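Local coordinates for calcineurin-like phosphoesterase domain-containing protein (Aquifex aeolicus, PDB 1XM7) that is of unknown function but belongs to the calcineurin-like phosphoesterase family and is therefore probably a hydrolase, at residues Y96-K100 with L111-P115; R132-F136 with Y162-C166. All coordinates share one frame. Numbering follows the deposited sequence.

Interaction 1 of 2, residues Y96-K100 with L111-P115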
# COMPACT_ATOMS: atom_id res chain seq x y z
N TYR A 96 11.79 2.72 0.63
CA TYR A 96 12.30 1.78 1.61
C TYR A 96 12.11 0.41 1.00
O TYR A 96 10.99 0.02 0.66
CB TYR A 96 11.49 1.94 2.90
CG TYR A 96 11.70 3.30 3.51
CD1 TYR A 96 12.85 3.58 4.24
CD2 TYR A 96 10.80 4.33 3.27
CE1 TYR A 96 13.11 4.86 4.72
CE2 TYR A 96 11.05 5.62 3.74
CZ TYR A 96 12.21 5.87 4.46
OH TYR A 96 12.49 7.14 4.92
N ASP A 97 13.20 -0.34 0.84
CA ASP A 97 13.10 -1.63 0.19
C ASP A 97 12.33 -2.74 0.88
O ASP A 97 12.01 -3.74 0.23
CB ASP A 97 14.49 -2.13 -0.22
CG ASP A 97 15.48 -2.13 0.91
OD1 ASP A 97 15.82 -1.03 1.39
OD2 ASP A 97 15.90 -3.23 1.32
N PHE A 98 12.02 -2.62 2.16
CA PHE A 98 11.25 -3.68 2.79
C PHE A 98 10.24 -3.24 3.84
O PHE A 98 9.14 -3.78 3.88
CB PHE A 98 12.15 -4.75 3.38
CG PHE A 98 11.40 -5.97 3.87
CD1 PHE A 98 11.12 -6.15 5.22
CD2 PHE A 98 10.95 -6.93 2.96
CE1 PHE A 98 10.40 -7.25 5.67
CE2 PHE A 98 10.23 -8.04 3.41
CZ PHE A 98 9.96 -8.20 4.76
N TYR A 99 10.60 -2.30 4.70
CA TYR A 99 9.65 -1.83 5.71
C TYR A 99 10.00 -0.44 6.15
O TYR A 99 11.04 0.10 5.79
CB TYR A 99 9.69 -2.73 6.94
CG TYR A 99 10.92 -2.49 7.79
CD1 TYR A 99 12.16 -2.97 7.39
CD2 TYR A 99 10.85 -1.74 8.96
CE1 TYR A 99 13.30 -2.71 8.14
CE2 TYR A 99 11.99 -1.46 9.71
CZ TYR A 99 13.21 -1.95 9.30
OH TYR A 99 14.33 -1.68 10.03
N LYS A 100 9.13 0.14 6.97
CA LYS A 100 9.36 1.47 7.50
C LYS A 100 8.55 1.55 8.77
O LYS A 100 7.40 1.11 8.81
CB LYS A 100 8.88 2.55 6.53
CG LYS A 100 9.66 3.85 6.58
CD LYS A 100 9.30 4.71 7.78
CE LYS A 100 9.96 6.08 7.67
NZ LYS A 100 11.45 5.96 7.68
N LEU A 111 5.12 -0.48 8.64
CA LEU A 111 4.65 -0.35 7.28
C LEU A 111 5.44 -1.34 6.45
O LEU A 111 6.68 -1.28 6.38
CB LEU A 111 4.91 1.05 6.75
CG LEU A 111 4.41 2.23 7.57
CD1 LEU A 111 4.85 3.50 6.88
CD2 LEU A 111 2.90 2.18 7.72
N SER A 112 4.73 -2.27 5.82
CA SER A 112 5.37 -3.26 4.99
C SER A 112 4.40 -3.65 3.88
O SER A 112 3.20 -3.39 3.99
CB SER A 112 5.73 -4.48 5.82
OG SER A 112 6.51 -5.37 5.05
N HIS A 113 4.90 -4.24 2.80
CA HIS A 113 4.02 -4.66 1.73
C HIS A 113 3.41 -6.00 2.08
O HIS A 113 2.26 -6.27 1.76
CB HIS A 113 4.81 -4.81 0.43
CG HIS A 113 4.03 -5.48 -0.66
ND1 HIS A 113 3.01 -4.85 -1.35
CD2 HIS A 113 4.10 -6.73 -1.17
CE1 HIS A 113 2.48 -5.68 -2.22
NE2 HIS A 113 3.13 -6.83 -2.14
N TYR A 114 4.19 -6.83 2.76
CA TYR A 114 3.76 -8.17 3.12
C TYR A 114 3.03 -8.21 4.43
O TYR A 114 3.31 -7.43 5.33
CB TYR A 114 4.97 -9.11 3.18
CG TYR A 114 5.81 -9.07 1.92
CD1 TYR A 114 6.69 -8.02 1.67
CD2 TYR A 114 5.65 -10.05 0.93
CE1 TYR A 114 7.39 -7.93 0.48
CE2 TYR A 114 6.35 -9.97 -0.28
CZ TYR A 114 7.22 -8.90 -0.50
OH TYR A 114 7.92 -8.80 -1.68
N PRO A 115 2.06 -9.13 4.55
CA PRO A 115 1.25 -9.30 5.77
C PRO A 115 1.95 -10.25 6.73
O PRO A 115 2.98 -10.85 6.40
CB PRO A 115 -0.04 -9.91 5.22
CG PRO A 115 0.50 -10.84 4.16
CD PRO A 115 1.54 -9.98 3.46
O HOH W 1 7.65 -4.45 1.71
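Residues 111-115 leave the second strand of a beta hairpin and enter a loop, beside the start of the first strand. Leu111 forms an antiparallel hydrogen-bonded pair with Lys100. Leu111 N donates to Lys100 O at 2.8 Å, and Lys100 N donates to Leu111 O at 2.9 Å. Both side chains lie on one face of the sheet, with Lys100 CB 4.2 Å from Leu111 CD1. Leu111 O also takes a CA-H...O contact from Tyr99 CA at 3.1 Å. At Ser112 the bonding passes to a side chain: Ser112 OG donates to Phe98 O at 3.3 Å. The same hydroxyl lies over one face of the Phe98 ring. At His113 the two backbones have parted. Water 1 spans the gap, donating to Phe98 O at 2.7 Å and accepting from His113 N at 3.0 Å. The His113 side chain turns elsewhere. Its ND1 is hydrogen-bonded to Leu50 O, and its ring meets His147 near Asp9 and Asp52. In this family the histidine at such a place is commonly a metal ligand, so this is probably the active-site end of the hairpin. The Tyr114 ring lies near parallel to that of Phe98 but slid aside, with planes at 18° and centroids 5.8 Å apart. Phe98 also packs on Met130 and Val131 of helix 125-137, which covers the face that carries Tyr99 and Ser112. Strand 142-145 runs along the other edge of strand 107-112, where Ser112 makes a backbone hydrogen bond with Ile144.

Interaction 2 of 2, residues R132-F136 with Y162-C166; sequences REIYF and YRIEC
Residues 132-136 are alpha-helical; residues 162-166 are mainly extended, except for an inverse gamma turn centred on Arg163 (phi/psi -65/61°). The backbones stay apart, with Tyr135 CA 8.0 Å from Ile164 CA, so the helix makes the contact through its side chains, which meet both side chains and backbone of 162-166. One hydrogen bond crosses directly: Glu165 N donates to Tyr135 OH at 3.2 Å, nearly straight. Tyr135 is t at chi1. Water 2 lies 2.8 Å from Tyr135 OH and donates to Arg163 O at 3.2 Å. Two CH-pi contacts sit over ring faces. Ile164 CG2 is 3.7 Å from the Tyr135 ring centroid, and Arg132 CD is 3.6 Å from the Tyr162 ring centroid. Apolar packing centres on Ile164 (m, t): its CG1 is 3.6 Å from Tyr135 CE2 and 4.0 Å from Phe136 CE1. Arg132 NH1 hydrogen-bonds Ala116 O and Tyr162 OH hydrogen-bonds Lys117 NZ. The arrangement packs a loop against helix 125-137 as it runs into edge strand 166-168, where Cys166 has a disulfide to Cys159; strand 142-145 lies alongside, with Leu143 touching Tyr135 and hydrogen-bonded through its backbone to Glu165.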
# COMPACT_ATOMS: atom_id res chain seq x y z
N ARG A 132 6.75 -10.20 10.77
CA ARG A 132 6.37 -10.58 12.12
C ARG A 132 7.57 -10.31 13.03
O ARG A 132 7.45 -9.66 14.07
CB ARG A 132 6.03 -12.07 12.18
CG ARG A 132 4.92 -12.48 11.25
CD ARG A 132 4.34 -13.83 11.67
NE ARG A 132 5.27 -14.93 11.50
CZ ARG A 132 5.40 -15.64 10.38
NH1 ARG A 132 4.65 -15.36 9.33
NH2 ARG A 132 6.28 -16.63 10.31
N GLU A 133 8.73 -10.80 12.62
CA GLU A 133 9.94 -10.62 13.41
C GLU A 133 10.15 -9.16 13.77
O GLU A 133 10.32 -8.83 14.95
CB GLU A 133 11.14 -11.17 12.65
CG GLU A 133 11.99 -12.11 13.50
CD GLU A 133 11.16 -12.98 14.45
OE1 GLU A 133 10.34 -13.81 13.96
OE2 GLU A 133 11.31 -12.82 15.68
N ILE A 134 10.13 -8.29 12.78
CA ILE A 134 10.31 -6.85 13.02
C ILE A 134 9.24 -6.35 13.99
O ILE A 134 9.54 -5.68 14.97
CB ILE A 134 10.19 -6.04 11.72
CG1 ILE A 134 11.41 -6.26 10.83
CG2 ILE A 134 9.99 -4.56 12.04
CD1 ILE A 134 11.25 -5.67 9.44
N TYR A 135 8.00 -6.69 13.68
CA TYR A 135 6.87 -6.30 14.50
C TYR A 135 7.17 -6.57 15.95
O TYR A 135 7.09 -5.68 16.79
CB TYR A 135 5.62 -7.07 14.09
CG TYR A 135 4.34 -6.58 14.72
CD1 TYR A 135 3.61 -5.53 14.16
CD2 TYR A 135 3.84 -7.19 15.87
CE1 TYR A 135 2.41 -5.12 14.70
CE2 TYR A 135 2.63 -6.78 16.42
CZ TYR A 135 1.92 -5.75 15.84
OH TYR A 135 0.70 -5.37 16.37
N PHE A 136 7.53 -7.82 16.25
CA PHE A 136 7.83 -8.23 17.62
C PHE A 136 9.04 -7.53 18.21
O PHE A 136 8.98 -6.97 19.31
CB PHE A 136 8.06 -9.74 17.69
CG PHE A 136 6.88 -10.57 17.29
CD1 PHE A 136 5.59 -10.21 17.68
CD2 PHE A 136 7.06 -11.74 16.54
CE1 PHE A 136 4.49 -11.02 17.34
CE2 PHE A 136 5.97 -12.55 16.19
CZ PHE A 136 4.68 -12.19 16.59
N TYR A 162 -1.66 -14.28 14.94
CA TYR A 162 -0.49 -13.93 15.72
C TYR A 162 -0.96 -12.70 16.48
O TYR A 162 -1.82 -11.97 15.99
CB TYR A 162 0.68 -13.55 14.82
CG TYR A 162 1.20 -14.67 13.96
CD1 TYR A 162 0.52 -15.07 12.80
CD2 TYR A 162 2.36 -15.36 14.32
CE1 TYR A 162 1.00 -16.12 12.01
CE2 TYR A 162 2.84 -16.42 13.54
CZ TYR A 162 2.16 -16.79 12.39
OH TYR A 162 2.65 -17.82 11.62
N ARG A 163 -0.42 -12.47 17.66
CA ARG A 163 -0.84 -11.30 18.42
C ARG A 163 -0.42 -10.05 17.66
O ARG A 163 0.37 -9.23 18.16
CB ARG A 163 -0.21 -11.31 19.82
CG ARG A 163 -1.25 -11.19 20.92
CD ARG A 163 -1.37 -12.47 21.71
NE ARG A 163 -0.26 -12.61 22.65
CZ ARG A 163 -0.18 -13.56 23.57
NH1 ARG A 163 -1.14 -14.46 23.68
NH2 ARG A 163 0.86 -13.59 24.40
N ILE A 164 -0.95 -9.91 16.45
CA ILE A 164 -0.63 -8.79 15.58
C ILE A 164 -1.89 -8.12 15.04
O ILE A 164 -2.80 -8.80 14.54
CB ILE A 164 0.25 -9.24 14.37
CG1 ILE A 164 1.57 -9.83 14.87
CG2 ILE A 164 0.51 -8.07 13.45
CD1 ILE A 164 2.44 -10.44 13.77
N GLU A 165 -1.95 -6.80 15.16
CA GLU A 165 -3.08 -6.03 14.67
C GLU A 165 -2.68 -5.46 13.32
O GLU A 165 -1.54 -5.04 13.14
CB GLU A 165 -3.43 -4.91 15.65
CG GLU A 165 -4.07 -5.42 16.93
CD GLU A 165 -5.33 -6.24 16.67
OE1 GLU A 165 -5.82 -6.91 17.61
OE2 GLU A 165 -5.84 -6.21 15.53
N CYS A 166 -3.59 -5.43 12.36
CA CYS A 166 -3.25 -4.93 11.04
C CYS A 166 -4.42 -4.39 10.23
O CYS A 166 -5.58 -4.57 10.59
CB CYS A 166 -2.57 -6.05 10.23
SG CYS A 166 -3.70 -7.44 9.88
O HOH W 2 -0.49 -6.16 18.74

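The two contacts come in series along the chain, and their centres are about 13 Å apart. Interaction 1 joins strands 99-104 and 107-112 of a four-stranded mixed sheet. The chain then runs into helix 125-137, which provides the first half of interaction 2. The second half leads into strand 166-168, at the opposite edge of that sheet from strand 99-104. Ile134 links the two directly: its CD1 is 3.5 Å from Tyr99 CD1 and 4.2 Å from Phe98 CE1. The helix thus packs on the hairpin through one side and on residues 162-166 through another. Interaction 1 borders the likely catalytic pocket, while the centre of interaction 2 lies about 17 Å from the centre of the chain, against about 9 Å for interaction 1.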